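Long-range contacts in antigen 43 (Escherichia coli, PDB 4KH3), which probably mediates bacterial self-association and clumping through its surface-displayed alpha domain, in a Velcro-like manner linked to aggregation and biofilm formation: residues 192-197 against 210-215; 300-305 against 321-326; 383-388 against 401-406. All coordinates share one frame; numbering follows the deposited sequence.

Interaction 1. Residues 192-197 against 210-215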
loop_
_atom_site.group_PDB
_atom_site.type_symbol
_atom_site.label_atom_id
_atom_site.label_comp_id
_atom_site.label_asym_id
_atom_site.label_seq_id
_atom_site.Cartn_x
_atom_site.Cartn_y
_atom_site.Cartn_z
ATOM N N ASP A 192 -11.509 -0.114 5.775
ATOM C CA ASP A 192 -10.810 1.120 5.448
ATOM C C ASP A 192 -11.309 2.232 6.353
ATOM O O ASP A 192 -12.502 2.312 6.643
ATOM C CB ASP A 192 -11.128 1.566 4.010
ATOM C CG ASP A 192 -10.780 0.528 2.979
ATOM O OD1 ASP A 192 -9.641 0.018 2.994
ATOM O OD2 ASP A 192 -11.646 0.233 2.133
ATOM N N GLN A 193 -10.394 3.103 6.756
ATOM C CA GLN A 193 -10.741 4.380 7.352
ATOM C C GLN A 193 -10.010 5.484 6.584
ATOM O O GLN A 193 -8.803 5.399 6.340
ATOM C CB GLN A 193 -10.331 4.398 8.808
ATOM C CG GLN A 193 -10.416 5.729 9.492
ATOM C CD GLN A 193 -9.736 5.684 10.849
ATOM O OE1 GLN A 193 -8.520 5.497 10.938
ATOM N NE2 GLN A 193 -10.520 5.828 11.909
ATOM N N THR A 194 -10.765 6.495 6.179
ATOM C CA THR A 194 -10.247 7.617 5.436
ATOM C C THR A 194 -10.294 8.784 6.389
ATOM O O THR A 194 -11.350 9.094 6.932
ATOM C CB THR A 194 -11.155 7.948 4.242
ATOM O OG1 THR A 194 -11.325 6.780 3.438
ATOM C CG2 THR A 194 -10.551 9.053 3.402
ATOM N N VAL A 195 -9.159 9.435 6.591
ATOM C CA VAL A 195 -9.064 10.484 7.595
ATOM C C VAL A 195 -8.861 11.877 6.995
ATOM O O VAL A 195 -7.773 12.202 6.539
ATOM C CB VAL A 195 -7.897 10.207 8.552
ATOM C CG1 VAL A 195 -7.836 11.271 9.637
ATOM C CG2 VAL A 195 -8.020 8.802 9.149
ATOM N N HIS A 196 -9.904 12.700 7.008
ATOM C CA HIS A 196 -9.742 14.121 6.718
ATOM C C HIS A 196 -9.658 14.891 8.019
ATOM O O HIS A 196 -9.108 15.991 8.056
ATOM C CB HIS A 196 -10.905 14.657 5.894
ATOM C CG HIS A 196 -11.139 13.907 4.629
ATOM N ND1 HIS A 196 -10.424 14.154 3.475
ATOM C CD2 HIS A 196 -12.003 12.906 4.328
ATOM C CE1 HIS A 196 -10.840 13.340 2.522
ATOM N NE2 HIS A 196 -11.799 12.574 3.012
ATOM N N GLY A 197 -10.212 14.308 9.082
ATOM C CA GLY A 197 -10.229 14.950 10.386
ATOM C C GLY A 197 -9.153 14.390 11.294
ATOM O O GLY A 197 -7.973 14.397 10.932
ATOM N N TYR A 210 -6.165 5.559 5.608
ATOM C CA TYR A 210 -5.691 6.556 4.656
ATOM C C TYR A 210 -5.855 7.946 5.251
ATOM O O TYR A 210 -6.967 8.414 5.508
ATOM C CB TYR A 210 -6.462 6.481 3.339
ATOM C CG TYR A 210 -6.529 5.106 2.732
ATOM C CD1 TYR A 210 -5.509 4.631 1.931
ATOM C CD2 TYR A 210 -7.632 4.294 2.929
ATOM C CE1 TYR A 210 -5.573 3.378 1.356
ATOM C CE2 TYR A 210 -7.713 3.037 2.357
ATOM C CZ TYR A 210 -6.673 2.581 1.576
ATOM O OH TYR A 210 -6.731 1.320 1.006
ATOM N N VAL A 211 -4.728 8.602 5.474
ATOM C CA VAL A 211 -4.728 9.929 6.040
ATOM C C VAL A 211 -4.541 10.914 4.907
ATOM O O VAL A 211 -3.475 10.978 4.283
ATOM C CB VAL A 211 -3.600 10.089 7.049
ATOM C CG1 VAL A 211 -3.660 11.477 7.674
ATOM C CG2 VAL A 211 -3.695 8.971 8.104
ATOM N N HIS A 212 -5.601 11.661 4.631
ATOM C CA HIS A 212 -5.600 12.623 3.550
ATOM C C HIS A 212 -5.037 13.969 3.986
ATOM O O HIS A 212 -4.775 14.201 5.170
ATOM C CB HIS A 212 -7.013 12.772 2.986
ATOM C CG HIS A 212 -7.448 11.603 2.162
ATOM N ND1 HIS A 212 -7.864 11.724 0.853
ATOM C CD2 HIS A 212 -7.501 10.280 2.447
ATOM C CE1 HIS A 212 -8.170 10.532 0.377
ATOM N NE2 HIS A 212 -7.959 9.637 1.324
ATOM N N ASN A 213 -4.824 14.832 2.999
ATOM C CA ASN A 213 -4.381 16.202 3.204
ATOM C C ASN A 213 -5.194 16.897 4.309
ATOM O O ASN A 213 -6.426 16.929 4.261
ATOM C CB ASN A 213 -4.508 16.947 1.866
ATOM C CG ASN A 213 -4.127 18.405 1.967
ATOM O OD1 ASN A 213 -3.253 18.784 2.743
ATOM N ND2 ASN A 213 -4.790 19.236 1.178
ATOM N N GLY A 214 -4.502 17.427 5.313
ATOM C CA GLY A 214 -5.152 18.077 6.436
ATOM C C GLY A 214 -5.627 17.116 7.524
ATOM O O GLY A 214 -6.089 17.539 8.587
ATOM N N GLY A 215 -5.529 15.816 7.269
ATOM C CA GLY A 215 -5.930 14.837 8.263
ATOM C C GLY A 215 -4.792 14.489 9.201
ATOM O O GLY A 215 -3.620 14.606 8.843
HETATM O O HOH W 1 -8.634 17.755 5.995
HETATM O O HOH W 2 -8.385 15.820 2.917
HETATM O O HOH W 3 -6.412 17.219 11.228
#
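The carbonyl oxygen of Tyr210 is held twice by strand 192-195: Val195 N donates to Tyr210 O at 2.6 Å, and Thr194 CA sends a CA-H...O contact to the same atom. Two more backbone bonds, Tyr210 N to Gln193 O (2.7 Å) and His212 N to Val195 O (2.9 Å), complete a short parallel ladder. On its outward face Asp192 OD1 comes to the edge of the Tyr210 ring, 3.6 Å from CE2, the carboxylate turned 51° from the ring. Thr194 CG2, anti to its backbone N, rests against the His212 imidazole 3.4 Å from NE2. The His196 and His212 rings run alongside each other and point the same way, an oblique pair with centroids 4.8 Å apart and planes at 51°. A water in the plane of the His196 ring joins its ND1 to Asn213 O, and another links Asn213 O with His196 O. After strand 208-211 a type II turn runs from His212 to Gly215, and the bare CA of Gly215 lies 3.4 Å from His196 O. Val195 and Val211 point to the opposite, buried face of this parallel beta-helix. Strand 192-195 sits between strands 173-176 and 208-211, and inside the coil Gln193 bonds to Gln174 and Gln209 on those two neighbours, forming a glutamine ladder from rung to rung.

Interaction 2. Residues 300-305 against 321-326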
loop_
_atom_site.group_PDB
_atom_site.type_symbol
_atom_site.label_atom_id
_atom_site.label_comp_id
_atom_site.label_asym_id
_atom_site.label_seq_id
_atom_site.Cartn_x
_atom_site.Cartn_y
_atom_site.Cartn_z
ATOM N N ARG A 300 10.468 -0.026 1.501
ATOM C CA ARG A 300 11.075 0.538 0.307
ATOM C C ARG A 300 11.370 2.019 0.485
ATOM O O ARG A 300 10.543 2.760 1.019
ATOM C CB ARG A 300 10.170 0.335 -0.900
ATOM C CG ARG A 300 10.759 0.867 -2.208
ATOM C CD ARG A 300 9.805 0.622 -3.377
ATOM N NE ARG A 300 10.276 1.249 -4.601
ATOM C CZ ARG A 300 10.342 0.633 -5.776
ATOM N NH1 ARG A 300 9.945 -0.628 -5.886
ATOM N NH2 ARG A 300 10.802 1.281 -6.841
ATOM N N LEU A 301 12.559 2.432 0.054
ATOM C CA LEU A 301 12.967 3.835 0.092
ATOM C C LEU A 301 13.407 4.268 -1.293
ATOM O O LEU A 301 14.313 3.672 -1.873
ATOM C CB LEU A 301 14.124 4.048 1.073
ATOM C CG LEU A 301 14.701 5.475 1.092
ATOM C CD1 LEU A 301 13.674 6.489 1.583
ATOM C CD2 LEU A 301 15.949 5.534 1.956
ATOM N N ASP A 302 12.750 5.281 -1.836
ATOM C CA ASP A 302 13.165 5.852 -3.107
ATOM C C ASP A 302 14.014 7.076 -2.814
ATOM O O ASP A 302 13.554 8.014 -2.164
ATOM C CB ASP A 302 11.960 6.262 -3.956
ATOM C CG ASP A 302 11.098 5.079 -4.369
ATOM O OD1 ASP A 302 11.570 3.931 -4.308
ATOM O OD2 ASP A 302 9.940 5.302 -4.764
ATOM N N VAL A 303 15.261 7.057 -3.270
ATOM C CA VAL A 303 16.119 8.225 -3.142
ATOM C C VAL A 303 16.062 9.009 -4.447
ATOM O O VAL A 303 16.577 8.583 -5.479
ATOM C CB VAL A 303 17.560 7.849 -2.735
ATOM C CG1 VAL A 303 18.431 9.084 -2.620
ATOM C CG2 VAL A 303 17.532 7.110 -1.408
ATOM N N LEU A 304 15.386 10.144 -4.396
ATOM C CA LEU A 304 15.148 10.940 -5.586
ATOM C C LEU A 304 16.363 11.771 -5.981
ATOM O O LEU A 304 17.310 11.940 -5.209
ATOM C CB LEU A 304 13.941 11.846 -5.370
ATOM C CG LEU A 304 12.679 11.138 -4.863
ATOM C CD1 LEU A 304 11.530 12.119 -4.775
ATOM C CD2 LEU A 304 12.318 9.966 -5.760
ATOM N N SER A 305 16.318 12.283 -7.199
ATOM C CA SER A 305 17.395 13.091 -7.739
ATOM C C SER A 305 17.711 14.275 -6.827
ATOM O O SER A 305 16.821 15.058 -6.478
ATOM C CB SER A 305 17.013 13.590 -9.134
ATOM O OG SER A 305 18.049 14.396 -9.663
ATOM N N ASP A 321 15.800 2.037 -3.874
ATOM C CA ASP A 321 15.773 2.512 -5.249
ATOM C C ASP A 321 16.450 3.876 -5.346
ATOM O O ASP A 321 15.892 4.887 -4.913
ATOM C CB ASP A 321 14.321 2.583 -5.747
ATOM C CG ASP A 321 14.199 3.193 -7.141
ATOM O OD1 ASP A 321 15.228 3.370 -7.830
ATOM O OD2 ASP A 321 13.059 3.485 -7.560
ATOM N N ILE A 322 17.653 3.906 -5.912
ATOM C CA ILE A 322 18.369 5.167 -6.072
ATOM C C ILE A 322 18.231 5.689 -7.482
ATOM O O ILE A 322 18.752 5.101 -8.426
ATOM C CB ILE A 322 19.858 5.068 -5.719
ATOM C CG1 ILE A 322 20.041 4.447 -4.337
ATOM C CG2 ILE A 322 20.488 6.459 -5.751
ATOM C CD1 ILE A 322 20.469 3.010 -4.385
ATOM N N ARG A 323 17.499 6.787 -7.618
ATOM C CA ARG A 323 17.266 7.395 -8.917
ATOM C C ARG A 323 18.532 8.030 -9.450
ATOM O O ARG A 323 19.525 8.202 -8.726
ATOM C CB ARG A 323 16.186 8.468 -8.820
ATOM C CG ARG A 323 14.847 7.944 -8.348
ATOM C CD ARG A 323 14.250 6.987 -9.354
ATOM N NE ARG A 323 13.226 6.150 -8.738
ATOM C CZ ARG A 323 11.994 6.558 -8.441
ATOM N NH1 ARG A 323 11.611 7.806 -8.696
ATOM N NH2 ARG A 323 11.143 5.712 -7.877
ATOM N N ASN A 324 18.488 8.370 -10.730
ATOM C CA ASN A 324 19.531 9.157 -11.342
ATOM C C ASN A 324 19.685 10.440 -10.547
ATOM O O ASN A 324 18.708 11.146 -10.310
ATOM C CB ASN A 324 19.138 9.492 -12.777
ATOM C CG ASN A 324 20.330 9.559 -13.703
ATOM O OD1 ASN A 324 21.415 9.997 -13.311
ATOM N ND2 ASN A 324 20.139 9.111 -14.942
ATOM N N GLY A 325 20.904 10.733 -10.114
ATOM C CA GLY A 325 21.160 11.976 -9.407
ATOM C C GLY A 325 20.900 11.878 -7.916
ATOM O O GLY A 325 20.987 12.875 -7.187
ATOM N N GLY A 326 20.574 10.670 -7.463
ATOM C CA GLY A 326 20.399 10.413 -6.047
ATOM C C GLY A 326 21.642 9.774 -5.470
ATOM O O GLY A 326 22.457 9.192 -6.196
#
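Asp302 pairs with Asp321 and Val303 with Ile322 in a parallel ladder with three backbone bonds, Asp321 N to Leu301 O, Val303 N to Asp321 O and Arg323 N to Val303 O. Val303 and Ile322 turn to one face, where Val303 CB and Ile322 CG2 stand 4.4 Å apart in the buried interior of the coil. The other face carries a salt-bridge network of two aspartates and two arginines. Arg323, bent at chi2 (-66°), folds back over the strand pair and grips Asp321 OD2 side-on with both NE (2.9 Å) and NH2; both nitrogens reach that oxygen from the same side of the carboxylate plane. Arg300, extended from CG to NE, gives NE to the syn lone pair of Asp302 OD1 at 3.0 Å. Its NH2 makes a longer, weak bond to Asp321 OD2, 3.2 Å away, with the guanidinium nearly perpendicular to that carboxylate. The fourth link is a salt bridge from Asp302 OD2 to Arg323 NH2 at 3.4 Å, and Asp302 CB lies over a face of the same guanidinium. Leu304 runs beside Arg323, CD2 3.7 Å from NH1, where the type II turn from Arg323 to Gly326 begins. Asp302 OD1 and Asp321 OD2 are only 3.6 Å apart, a closeness that the surrounding guanidinium groups would offset: each arginine engages both aspartates, so the alternating charges probably keep both acids ionised and tie successive rungs together electrostatically.

Interaction 3. Residues 383-388 against 401-406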
loop_
_atom_site.group_PDB
_atom_site.type_symbol
_atom_site.label_atom_id
_atom_site.label_comp_id
_atom_site.label_asym_id
_atom_site.label_seq_id
_atom_site.Cartn_x
_atom_site.Cartn_y
_atom_site.Cartn_z
ATOM N N ALA A 383 30.694 -0.172 -16.145
ATOM C CA ALA A 383 30.431 -1.052 -15.018
ATOM C C ALA A 383 31.506 -2.126 -14.969
ATOM O O ALA A 383 31.708 -2.856 -15.940
ATOM C CB ALA A 383 29.049 -1.678 -15.139
ATOM N N THR A 384 32.181 -2.226 -13.830
ATOM C CA THR A 384 33.344 -3.086 -13.690
ATOM C C THR A 384 33.109 -4.165 -12.655
ATOM O O THR A 384 32.699 -3.875 -11.536
ATOM C CB THR A 384 34.580 -2.257 -13.252
ATOM O OG1 THR A 384 34.844 -1.251 -14.234
ATOM C CG2 THR A 384 35.813 -3.142 -13.096
ATOM N N ASP A 385 33.381 -5.410 -13.035
ATOM C CA ASP A 385 33.285 -6.550 -12.126
ATOM C C ASP A 385 31.873 -6.784 -11.591
ATOM O O ASP A 385 31.696 -7.264 -10.464
ATOM C CB ASP A 385 34.286 -6.417 -10.972
ATOM C CG ASP A 385 35.721 -6.624 -11.421
ATOM O OD1 ASP A 385 35.948 -7.443 -12.332
ATOM O OD2 ASP A 385 36.627 -5.968 -10.870
ATOM N N THR A 386 30.869 -6.451 -12.401
ATOM C CA THR A 386 29.491 -6.754 -12.042
ATOM C C THR A 386 29.247 -8.263 -11.986
ATOM O O THR A 386 29.661 -9.007 -12.884
ATOM C CB THR A 386 28.516 -6.192 -13.058
ATOM O OG1 THR A 386 28.880 -4.846 -13.391
ATOM C CG2 THR A 386 27.104 -6.237 -12.500
ATOM N N THR A 387 28.592 -8.709 -10.919
ATOM C CA THR A 387 28.022 -10.045 -10.883
ATOM C C THR A 387 26.502 -9.908 -10.903
ATOM O O THR A 387 25.912 -9.286 -10.009
ATOM C CB THR A 387 28.431 -10.824 -9.620
ATOM O OG1 THR A 387 29.846 -11.017 -9.609
ATOM C CG2 THR A 387 27.763 -12.179 -9.614
ATOM N N VAL A 388 25.875 -10.457 -11.940
ATOM C CA VAL A 388 24.423 -10.547 -11.992
ATOM C C VAL A 388 24.043 -11.979 -11.676
ATOM O O VAL A 388 24.406 -12.900 -12.407
ATOM C CB VAL A 388 23.879 -10.186 -13.380
ATOM C CG1 VAL A 388 22.366 -10.120 -13.349
ATOM C CG2 VAL A 388 24.443 -8.873 -13.832
ATOM N N ALA A 401 33.406 -3.981 -17.966
ATOM C CA ALA A 401 34.834 -4.139 -17.737
ATOM C C ALA A 401 35.116 -5.087 -16.582
ATOM O O ALA A 401 34.211 -5.438 -15.818
ATOM C CB ALA A 401 35.473 -2.792 -17.497
ATOM N N GLY A 402 36.372 -5.504 -16.453
ATOM C CA GLY A 402 36.727 -6.526 -15.480
ATOM C C GLY A 402 36.047 -7.836 -15.835
ATOM O O GLY A 402 35.987 -8.235 -16.999
ATOM N N THR A 403 35.516 -8.512 -14.830
ATOM C CA THR A 403 34.808 -9.758 -15.072
ATOM C C THR A 403 33.314 -9.563 -14.834
ATOM O O THR A 403 32.867 -9.443 -13.693
ATOM C CB THR A 403 35.339 -10.889 -14.172
ATOM O OG1 THR A 403 36.741 -11.073 -14.400
ATOM C CG2 THR A 403 34.618 -12.177 -14.478
ATOM N N THR A 404 32.556 -9.508 -15.923
ATOM C CA THR A 404 31.103 -9.416 -15.870
ATOM C C THR A 404 30.494 -10.825 -15.835
ATOM O O THR A 404 30.602 -11.587 -16.792
ATOM C CB THR A 404 30.561 -8.649 -17.081
ATOM O OG1 THR A 404 31.095 -7.318 -17.079
ATOM C CG2 THR A 404 29.045 -8.580 -17.039
ATOM N N THR A 405 29.855 -11.158 -14.721
ATOM C CA THR A 405 29.358 -12.502 -14.486
ATOM C C THR A 405 27.835 -12.590 -14.582
ATOM O O THR A 405 27.114 -11.799 -13.967
ATOM C CB THR A 405 29.812 -12.993 -13.117
ATOM O OG1 THR A 405 31.243 -12.931 -13.049
ATOM C CG2 THR A 405 29.339 -14.418 -12.876
ATOM N N LEU A 406 27.355 -13.546 -15.373
ATOM C CA LEU A 406 25.924 -13.771 -15.542
ATOM C C LEU A 406 25.565 -15.183 -15.098
ATOM O O LEU A 406 25.912 -16.147 -15.768
ATOM C CB LEU A 406 25.525 -13.575 -17.002
ATOM C CG LEU A 406 25.895 -12.239 -17.652
ATOM C CD1 LEU A 406 25.420 -12.218 -19.094
ATOM C CD2 LEU A 406 25.341 -11.032 -16.876
HETATM O O HOH W 4 30.907 -5.474 -15.074
HETATM O O HOH W 5 38.144 -8.604 -12.797
HETATM O O HOH W 6 32.005 -10.626 -11.763
#
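The carboxylate of Asp385 is the one flat side-chain group here, and it reaches across to Thr403: Thr403 N meets OD1 nearly along the C-O axis, 2.8 Å away and almost straight (172°). The CA of Gly402 lies 3.4 Å from this oxygen, which also receives a water that touches Thr403 OG1. With CG beside its own backbone N (chi1 -71°), the Asp385 side chain stands in for a strand carbonyl at the point where the register slips by one residue. Before the slip, Ala401 N bonds to Ala383 O, and Asp385 N returns to Ala401 O at 2.9 Å. After it, Thr405 N bonds to Thr386 O and Val388 N to Thr405 O, the latter at 2.7 Å. A second water fills in at the break, accepting from Thr386 N and bonding to Thr404 OG1. Thr387 and Thr405 lie side by side on one face, OG1 of the first 4.0 Å from CB of the second. On the other face Val388 CG2 packs on Leu406 CD2 at 3.8 Å. Both segments belong to the coils of the parallel beta-helix. Strand 382-389 is flanked by strand 363-370 on one side and by strands 399-401 and 403-407 on the other, strand 423-426 follows beyond, and Val388 and Leu406 turn inward, Val388 meeting Phe393 of strand 392-395 and Leu406 meeting Leu412 of strand 410-414.

Overall arrangement
The three contacts follow one another along the chain in the order 1, 2, 3, each joining neighbouring rungs of the same long parallel beta-helix. Centres of interactions 1 and 2 lie 27 Å apart, those of 2 and 3 lie 23 Å apart, and those of 1 and 3 lie 48 Å apart; none touches another. Interactions 1 and 2 are rungs of one parallel run of strands, 192-195 with 208-211 and 300-303 with 319-322, whereas interaction 3 joins strands of another run, 382-389 with 399-401 and 403-407. Stacking such rungs side by side along the helix axis makes the elongated alpha domain, a shape consistent with lengthwise self-association between cells.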